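Local coordinates for protein malate dehydrogenase (Entamoeba histolytica, PDB 3I0P) that probably catalyses the NAD-dependent interconversion of malate and oxaloacetate, at residues L23-D28 with S357-P362; M113-V118 with G283-A288; S149-T154 with A230-L235. All blocks are in the same frame, centred on the assembly; numbering follows the deposited sequence.

Interaction 1: residues L23-D28 with S357-P362; sequences LKVGSD and SFYNVP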
loop_
_atom_site.group_PDB
_atom_site.type_symbol
_atom_site.label_atom_id
_atom_site.label_comp_id
_atom_site.label_asym_id
_atom_site.label_seq_id
_atom_site.Cartn_x
_atom_site.Cartn_y
_atom_site.Cartn_z
ATOM N N LEU A 23 -11.586 27.044 21.176
ATOM C CA LEU A 23 -12.231 28.349 21.051
ATOM C C LEU A 23 -11.457 29.401 21.836
ATOM O O LEU A 23 -11.154 30.471 21.307
ATOM C CB LEU A 23 -13.670 28.300 21.543
ATOM C CG LEU A 23 -14.665 27.544 20.672
ATOM C CD1 LEU A 23 -16.030 27.494 21.346
ATOM C CD2 LEU A 23 -14.753 28.175 19.287
ATOM N N LYS A 24 -11.118 29.078 23.082
ATOM C CA LYS A 24 -10.414 30.004 23.968
ATOM C C LYS A 24 -9.084 30.483 23.407
ATOM O O LYS A 24 -8.727 31.636 23.618
ATOM C CB LYS A 24 -10.207 29.402 25.357
ATOM C CG LYS A 24 -11.487 29.216 26.153
ATOM C CD LYS A 24 -12.097 30.532 26.613
ATOM C CE LYS A 24 -13.369 30.260 27.401
ATOM N NZ LYS A 24 -13.866 31.456 28.108
ATOM N N VAL A 25 -8.364 29.607 22.698
ATOM C CA VAL A 25 -7.077 29.978 22.071
ATOM C C VAL A 25 -7.255 30.562 20.667
ATOM O O VAL A 25 -6.289 30.699 19.913
ATOM C CB VAL A 25 -6.057 28.815 22.041
ATOM C CG1 VAL A 25 -5.745 28.340 23.457
ATOM C CG2 VAL A 25 -6.566 27.663 21.184
ATOM N N GLY A 26 -8.494 30.902 20.327
ATOM C CA GLY A 26 -8.771 31.704 19.143
ATOM C C GLY A 26 -9.017 30.977 17.835
ATOM O O GLY A 26 -8.908 31.590 16.770
ATOM N N SER A 27 -9.356 29.689 17.898
ATOM C CA SER A 27 -9.781 28.949 16.704
ATOM C C SER A 27 -11.110 29.443 16.141
ATOM O O SER A 27 -12.007 29.835 16.881
ATOM C CB SER A 27 -9.904 27.453 16.996
ATOM O OG SER A 27 -8.689 26.942 17.508
ATOM N N ASP A 28 -11.219 29.419 14.817
ATOM C CA ASP A 28 -12.502 29.535 14.153
ATOM C C ASP A 28 -13.391 28.415 14.704
ATOM O O ASP A 28 -12.916 27.294 14.931
ATOM C CB ASP A 28 -12.330 29.397 12.641
ATOM C CG ASP A 28 -13.644 29.131 11.925
ATOM O OD1 ASP A 28 -14.189 30.068 11.305
ATOM O OD2 ASP A 28 -14.147 27.987 11.993
ATOM N N SER A 357 -7.567 25.715 33.970
ATOM C CA SER A 357 -7.120 26.837 34.786
ATOM C C SER A 357 -6.816 28.086 33.947
ATOM O O SER A 357 -7.365 29.161 34.204
ATOM C CB SER A 357 -5.867 26.408 35.559
ATOM O OG SER A 357 -5.702 27.168 36.739
ATOM N N PHE A 358 -5.956 27.915 32.940
ATOM C CA PHE A 358 -5.525 28.984 32.032
ATOM C C PHE A 358 -6.672 29.630 31.279
ATOM O O PHE A 358 -6.723 30.848 31.184
ATOM C CB PHE A 358 -4.522 28.446 30.999
ATOM C CG PHE A 358 -3.118 28.246 31.520
ATOM C CD1 PHE A 358 -2.788 28.492 32.844
ATOM C CD2 PHE A 358 -2.131 27.769 30.668
ATOM C CE1 PHE A 358 -1.487 28.291 33.310
ATOM C CE2 PHE A 358 -0.822 27.556 31.119
ATOM C CZ PHE A 358 -0.495 27.826 32.443
ATOM N N TYR A 359 -7.588 28.826 30.743
ATOM C CA TYR A 359 -8.601 29.351 29.810
ATOM C C TYR A 359 -10.016 29.434 30.367
ATOM O O TYR A 359 -10.972 29.750 29.637
ATOM C CB TYR A 359 -8.555 28.584 28.478
ATOM C CG TYR A 359 -7.169 28.598 27.904
ATOM C CD1 TYR A 359 -6.614 29.781 27.392
ATOM C CD2 TYR A 359 -6.380 27.448 27.926
ATOM C CE1 TYR A 359 -5.309 29.808 26.895
ATOM C CE2 TYR A 359 -5.080 27.459 27.432
ATOM C CZ TYR A 359 -4.549 28.641 26.919
ATOM O OH TYR A 359 -3.262 28.641 26.436
ATOM N N ASN A 360 -10.133 29.171 31.670
ATOM C CA ASN A 360 -11.418 29.162 32.362
ATOM C C ASN A 360 -12.426 28.272 31.631
ATOM O O ASN A 360 -13.517 28.708 31.246
ATOM C CB ASN A 360 -11.947 30.594 32.562
ATOM C CG ASN A 360 -13.090 30.659 33.568
ATOM O OD1 ASN A 360 -12.967 30.182 34.700
ATOM N ND2 ASN A 360 -14.213 31.249 33.156
ATOM N N VAL A 361 -12.019 27.027 31.412
ATOM C CA VAL A 361 -12.876 26.015 30.821
ATOM C C VAL A 361 -13.154 24.984 31.911
ATOM O O VAL A 361 -12.250 24.263 32.327
ATOM C CB VAL A 361 -12.212 25.345 29.602
ATOM C CG1 VAL A 361 -13.100 24.243 29.039
ATOM C CG2 VAL A 361 -11.897 26.373 28.534
ATOM N N PRO A 362 -14.410 24.921 32.379
ATOM C CA PRO A 362 -14.769 24.095 33.536
ATOM C C PRO A 362 -14.525 22.605 33.315
ATOM O O PRO A 362 -14.714 22.091 32.212
ATOM C CB PRO A 362 -16.270 24.369 33.723
ATOM C CG PRO A 362 -16.549 25.623 32.931
ATOM C CD PRO A 362 -15.590 25.571 31.783
#
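A Schellman motif closes helix 11-24, with Ser27 N bonded to Leu22 O and Gly26 N to Leu23 O, and just before this turn the helix meets the C-terminal end of helix 346-359. Lys24 carries much of the contact and can be followed outward. Its CB rests on Tyr359 CB at 3.6 Å. The first torsion sets CG anti to the carbonyl carbon, beside the backbone N, and CG slides past Val361 CG2 at 3.7 Å. A bend at chi2 (-70°) then swings the chain over the backbone of the other segment, where CD and CE each lie 3.3 Å from Tyr359 O. From there the chain is extended, and Lys24 NZ ends 3.7 Å from Tyr359 O, near but not hydrogen-bonded. The aliphatic part of the lysine thus does the packing at this exposed surface, and Val361, turned inward onto Phe17, Gln20 and Val21, continues it against helix 11-24. Beside the lysine, Val25 crosses the Tyr359 ring obliquely and makes a CH-pi contact. Helix 55-64 meets the same pair, through Ile63 on Val25 and Lys64 on Tyr359. The ring is held between two aliphatic groups: Phe358 CB lies over one face and Val25 CG1 over the other, the latter 4.0 Å from the ring centroid, 24° off the normal and displaced toward CZ.

Interaction 2: residues M113-V118 with G283-A288; sequences MGMVVV and GHFFIA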
loop_
_atom_site.group_PDB
_atom_site.type_symbol
_atom_site.label_atom_id
_atom_site.label_comp_id
_atom_site.label_asym_id
_atom_site.label_seq_id
_atom_site.Cartn_x
_atom_site.Cartn_y
_atom_site.Cartn_z
ATOM N N MET A 113 -14.603 9.376 -9.376
ATOM C CA MET A 113 -13.391 9.447 -8.575
ATOM C C MET A 113 -13.004 10.874 -8.225
ATOM O O MET A 113 -13.369 11.816 -8.928
ATOM C CB MET A 113 -12.242 8.763 -9.307
ATOM C CG MET A 113 -12.461 7.282 -9.480
ATOM S SD MET A 113 -11.200 6.595 -10.516
ATOM C CE MET A 113 -9.899 6.298 -9.306
ATOM N N GLY A 114 -12.253 11.017 -7.138
ATOM C CA GLY A 114 -11.792 12.311 -6.688
ATOM C C GLY A 114 -10.469 12.187 -5.972
ATOM O O GLY A 114 -10.237 11.213 -5.239
ATOM N N MET A 115 -9.593 13.168 -6.195
ATOM C CA MET A 115 -8.320 13.252 -5.486
ATOM C C MET A 115 -7.985 14.689 -5.129
ATOM O O MET A 115 -7.957 15.575 -5.990
ATOM C CB MET A 115 -7.178 12.636 -6.291
ATOM C CG MET A 115 -5.838 12.705 -5.572
ATOM S SD MET A 115 -4.643 11.516 -6.201
ATOM C CE MET A 115 -3.239 11.871 -5.151
ATOM N N VAL A 116 -7.726 14.917 -3.852
ATOM C CA VAL A 116 -7.356 16.237 -3.400
ATOM C C VAL A 116 -6.047 16.121 -2.675
ATOM O O VAL A 116 -5.891 15.243 -1.824
ATOM C CB VAL A 116 -8.437 16.847 -2.502
ATOM C CG1 VAL A 116 -7.938 18.111 -1.849
ATOM C CG2 VAL A 116 -9.683 17.137 -3.326
ATOM N N VAL A 117 -5.090 16.974 -3.034
ATOM C CA VAL A 117 -3.798 17.007 -2.339
ATOM C C VAL A 117 -3.599 18.331 -1.597
ATOM O O VAL A 117 -4.196 19.349 -1.954
ATOM C CB VAL A 117 -2.597 16.687 -3.281
ATOM C CG1 VAL A 117 -2.709 15.264 -3.809
ATOM C CG2 VAL A 117 -2.510 17.688 -4.430
ATOM N N VAL A 118 -2.772 18.303 -0.556
ATOM C CA VAL A 118 -2.574 19.470 0.295
ATOM C C VAL A 118 -1.089 19.733 0.504
ATOM O O VAL A 118 -0.321 18.795 0.739
ATOM C CB VAL A 118 -3.252 19.290 1.688
ATOM C CG1 VAL A 118 -3.068 20.525 2.534
ATOM C CG2 VAL A 118 -4.743 18.963 1.539
ATOM N N GLY A 283 2.631 17.800 3.787
ATOM C CA GLY A 283 1.656 17.486 2.757
ATOM C C GLY A 283 0.757 16.314 3.128
ATOM O O GLY A 283 1.090 15.517 4.028
ATOM N N HIS A 284 -0.384 16.225 2.436
ATOM C CA HIS A 284 -1.362 15.149 2.600
ATOM C C HIS A 284 -1.980 14.842 1.240
ATOM O O HIS A 284 -2.019 15.712 0.361
ATOM C CB HIS A 284 -2.533 15.565 3.502
ATOM C CG HIS A 284 -2.161 16.341 4.735
ATOM N ND1 HIS A 284 -1.163 15.951 5.605
ATOM C CD2 HIS A 284 -2.725 17.446 5.283
ATOM C CE1 HIS A 284 -1.107 16.801 6.614
ATOM N NE2 HIS A 284 -2.050 17.712 6.448
ATOM N N PHE A 285 -2.497 13.626 1.078
ATOM C CA PHE A 285 -3.331 13.285 -0.083
ATOM C C PHE A 285 -4.580 12.529 0.346
ATOM O O PHE A 285 -4.570 11.829 1.369
ATOM C CB PHE A 285 -2.562 12.466 -1.124
ATOM C CG PHE A 285 -2.244 11.061 -0.693
ATOM C CD1 PHE A 285 -3.054 10.004 -1.089
ATOM C CD2 PHE A 285 -1.125 10.797 0.092
ATOM C CE1 PHE A 285 -2.764 8.688 -0.703
ATOM C CE2 PHE A 285 -0.822 9.488 0.487
ATOM C CZ PHE A 285 -1.636 8.432 0.087
ATOM N N PHE A 286 -5.645 12.676 -0.445
ATOM C CA PHE A 286 -6.938 12.060 -0.158
ATOM C C PHE A 286 -7.590 11.602 -1.450
ATOM O O PHE A 286 -7.833 12.413 -2.352
ATOM C CB PHE A 286 -7.858 13.045 0.568
ATOM C CG PHE A 286 -7.239 13.655 1.785
ATOM C CD1 PHE A 286 -7.231 12.966 2.992
ATOM C CD2 PHE A 286 -6.650 14.914 1.721
ATOM C CE1 PHE A 286 -6.650 13.510 4.121
ATOM C CE2 PHE A 286 -6.072 15.473 2.847
ATOM C CZ PHE A 286 -6.065 14.759 4.057
ATOM N N ILE A 287 -7.854 10.297 -1.527
ATOM C CA ILE A 287 -8.473 9.685 -2.692
ATOM C C ILE A 287 -9.823 9.099 -2.303
ATOM O O ILE A 287 -9.937 8.435 -1.280
ATOM C CB ILE A 287 -7.581 8.566 -3.291
ATOM C CG1 ILE A 287 -6.242 9.126 -3.767
ATOM C CG2 ILE A 287 -8.297 7.818 -4.442
ATOM C CD1 ILE A 287 -5.340 8.063 -4.368
ATOM N N ALA A 288 -10.838 9.351 -3.126
ATOM C CA ALA A 288 -12.160 8.753 -2.947
ATOM C C ALA A 288 -12.644 8.086 -4.244
ATOM O O ALA A 288 -12.571 8.672 -5.325
ATOM C CB ALA A 288 -13.143 9.798 -2.487
#
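With chi1 at -180° Met115 sends CG anti to its backbone N and runs extended to CE, whereas Phe286, chi1 -53°, sets CG anti to its carbonyl carbon. The two belong to opposite faces of one antiparallel strand pair inside the dehydrogenase's mixed sheet. Six backbone hydrogen bonds join Gly114, Val116 and Val118 to Ala288, Phe286 and His284, Val116 N to Phe286 O measuring 2.9 Å. On one face the Met115 and Ile287 side chains cross obliquely, SD of Met115 lying 3.8 Å from CG1 of Ile287, and Met115 CE reaches Phe285 CB at 4.1 Å; Met257 of helix 244-259 packs on all three residues, and Met113 of the second subunit on Met115. On the other face Val118 lies beside His284, and its CG2 meets the Phe286 ring edge in plane, 4.0 Å from CE2. His284 stacks on Phe124 and hydrogen-bonds through ND1 to Thr145 OG1, itself bonded to Gly283 O, and through NE2 to Ser121 OG and weakly to Thr122 O; its side chain is about 7 Å from a bound NAD. Gripped at both nitrogens, the imidazole is fixed in rotation; nearby carbonyl oxygens may ease protonation, but the proton count stays open.

Interaction 3: residues S149-T154 with A230-L235; sequences SSVAAT and AYLHPL
Val151 and Leu232 form a single backbone bridge, by which the loop 149-154 is attached to the short strand 230-232. Leu232 uses both its backbone polar atoms: its N donates almost straight (175°) to Ser150 O at 2.7 Å, and its O accepts from Ala152 N at 3.0 Å, nearly along the C=O axis. Ser150 and Val151 form a classic beta bulge facing Leu161, so the loop is also bonded to the backbone at Ile160 and Leu161. Ala152 is the residue packed most fully against the other segment. Its CB sits over one face of the Tyr231 ring, 3.8 Å from the centroid, in a CH-pi contact that lies toward CD1. The tyrosine takes chi1 52°, the crowded position between its backbone N and carbonyl carbon, and its OH is hydrogen-bonded to Asp157 OD1, fixing the ring at its far end. At the bridge itself Val151 crosses Leu232 obliquely, CG2 of Val151 3.9 Å from CB of Leu232, and Val151 CG1 reaches Pro234 CG at 4.1 Å. The contact is looser past the bridge: Pro234 CG lies against Ala152 O, and beside it the two segments are also linked by a water, which donates to Ala152 O at 3.1 Å and makes only a weak bond, 3.4 Å long, with His233 ND1, in the imidazole plane at the ring edge. The other nitrogen of that ring, NE2, is bonded to Ser208 OG. Thr154, at the end of the loop, touches NAD. Around the pair, strand 207-209 runs beside strand 230-232, Thr189 and Phe192 of helix 189-197 and Leu221 of helix 218-224 pack on Leu232, and Tyr248 of helix 244-259 lies against Ala153, Thr154 and Pro234.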
loop_
_atom_site.group_PDB
_atom_site.type_symbol
_atom_site.label_atom_id
_atom_site.label_comp_id
_atom_site.label_asym_id
_atom_site.label_seq_id
_atom_site.Cartn_x
_atom_site.Cartn_y
_atom_site.Cartn_z
ATOM N N SER A 149 11.491 13.428 9.199
ATOM C CA SER A 149 12.386 12.278 9.108
ATOM C C SER A 149 12.550 11.531 10.436
ATOM O O SER A 149 12.921 12.118 11.462
ATOM C CB SER A 149 13.749 12.719 8.584
ATOM O OG SER A 149 13.591 13.511 7.426
ATOM N N SER A 150 12.262 10.235 10.395
ATOM C CA SER A 150 12.455 9.339 11.528
ATOM C C SER A 150 12.842 7.929 11.072
ATOM O O SER A 150 13.333 7.129 11.872
ATOM C CB SER A 150 11.173 9.270 12.366
ATOM O OG SER A 150 10.153 8.545 11.687
ATOM N N VAL A 151 12.609 7.632 9.791
ATOM C CA VAL A 151 12.765 6.283 9.245
ATOM C C VAL A 151 13.933 6.193 8.246
ATOM O O VAL A 151 14.079 7.052 7.363
ATOM C CB VAL A 151 11.422 5.776 8.595
ATOM C CG1 VAL A 151 11.547 4.349 8.051
ATOM C CG2 VAL A 151 10.267 5.869 9.585
ATOM N N ALA A 152 14.753 5.150 8.394
ATOM C CA ALA A 152 15.863 4.900 7.471
ATOM C C ALA A 152 15.424 4.084 6.268
ATOM O O ALA A 152 14.699 3.094 6.412
ATOM C CB ALA A 152 17.001 4.189 8.176
ATOM N N ALA A 153 15.878 4.505 5.089
ATOM C CA ALA A 153 15.765 3.723 3.855
ATOM C C ALA A 153 16.392 2.337 4.037
ATOM O O ALA A 153 17.085 2.091 5.031
ATOM C CB ALA A 153 16.456 4.451 2.720
ATOM N N THR A 154 16.147 1.431 3.089
ATOM C CA THR A 154 16.792 0.114 3.110
ATOM C C THR A 154 18.273 0.294 2.785
ATOM O O THR A 154 18.623 0.896 1.762
ATOM C CB THR A 154 16.130 -0.879 2.128
ATOM O OG1 THR A 154 14.736 -0.987 2.429
ATOM C CG2 THR A 154 16.764 -2.251 2.237
ATOM N N ALA A 230 19.797 8.131 15.332
ATOM C CA ALA A 230 18.969 6.923 15.466
ATOM C C ALA A 230 17.825 6.985 14.460
ATOM O O ALA A 230 17.543 8.050 13.902
ATOM C CB ALA A 230 18.423 6.780 16.874
ATOM N N TYR A 231 17.163 5.852 14.236
ATOM C CA TYR A 231 16.113 5.772 13.221
ATOM C C TYR A 231 15.184 4.569 13.398
ATOM O O TYR A 231 15.569 3.556 13.993
ATOM C CB TYR A 231 16.741 5.754 11.821
ATOM C CG TYR A 231 17.814 4.702 11.645
ATOM C CD1 TYR A 231 17.476 3.358 11.429
ATOM C CD2 TYR A 231 19.163 5.040 11.698
ATOM C CE1 TYR A 231 18.453 2.387 11.270
ATOM C CE2 TYR A 231 20.152 4.071 11.543
ATOM C CZ TYR A 231 19.789 2.747 11.325
ATOM O OH TYR A 231 20.758 1.781 11.164
ATOM N N LEU A 232 13.958 4.704 12.888
ATOM C CA LEU A 232 12.989 3.602 12.810
ATOM C C LEU A 232 13.173 2.795 11.515
ATOM O O LEU A 232 13.641 3.324 10.503
ATOM C CB LEU A 232 11.568 4.154 12.852
ATOM C CG LEU A 232 11.022 4.766 14.140
ATOM C CD1 LEU A 232 10.040 5.858 13.811
ATOM C CD2 LEU A 232 10.364 3.712 14.991
ATOM N N HIS A 233 12.807 1.516 11.554
ATOM C CA HIS A 233 12.847 0.663 10.354
ATOM C C HIS A 233 11.519 0.684 9.612
ATOM O O HIS A 233 10.464 0.838 10.235
ATOM C CB HIS A 233 13.206 -0.782 10.710
ATOM C CG HIS A 233 14.566 -0.928 11.317
ATOM N ND1 HIS A 233 15.726 -0.698 10.607
ATOM C CD2 HIS A 233 14.950 -1.262 12.572
ATOM C CE1 HIS A 233 16.766 -0.893 11.398
ATOM N NE2 HIS A 233 16.322 -1.236 12.594
ATOM N N PRO A 234 11.559 0.519 8.280
ATOM C CA PRO A 234 10.314 0.370 7.529
ATOM C C PRO A 234 9.638 -0.963 7.847
ATOM O O PRO A 234 10.280 -1.868 8.390
ATOM C CB PRO A 234 10.782 0.366 6.066
ATOM C CG PRO A 234 12.216 0.813 6.088
ATOM C CD PRO A 234 12.741 0.408 7.411
ATOM N N LEU A 235 8.354 -1.083 7.519
ATOM C CA LEU A 235 7.712 -2.400 7.506
ATOM C C LEU A 235 8.557 -3.381 6.654
ATOM O O LEU A 235 8.879 -3.110 5.491
ATOM C CB LEU A 235 6.264 -2.302 7.014
ATOM C CG LEU A 235 5.451 -3.579 6.780
ATOM C CD1 LEU A 235 5.203 -4.356 8.071
ATOM C CD2 LEU A 235 4.135 -3.256 6.082
HETATM O O HOH W 1 15.964 0.423 7.435
#

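In the fold
The three contacts are nested along the chain: interaction 1 encloses interaction 2, which encloses interaction 3, so the first two each close a loop around the one that follows. They do not touch one another. Interactions 1 and 3 lie on opposite sides of the chain's centre, their centres 38 Å apart, while the centre of interaction 2 is 32 Å from the first and 25 Å from the third. Interaction 1 joins the two terminal helical regions at the surface; interaction 2 lies within the seven-stranded sheet. Helix 244-259 is shared, packing on both interactions 2 and 3. Both reach the second subunit, and each has side chains at or within about 8 Å of bound NAD.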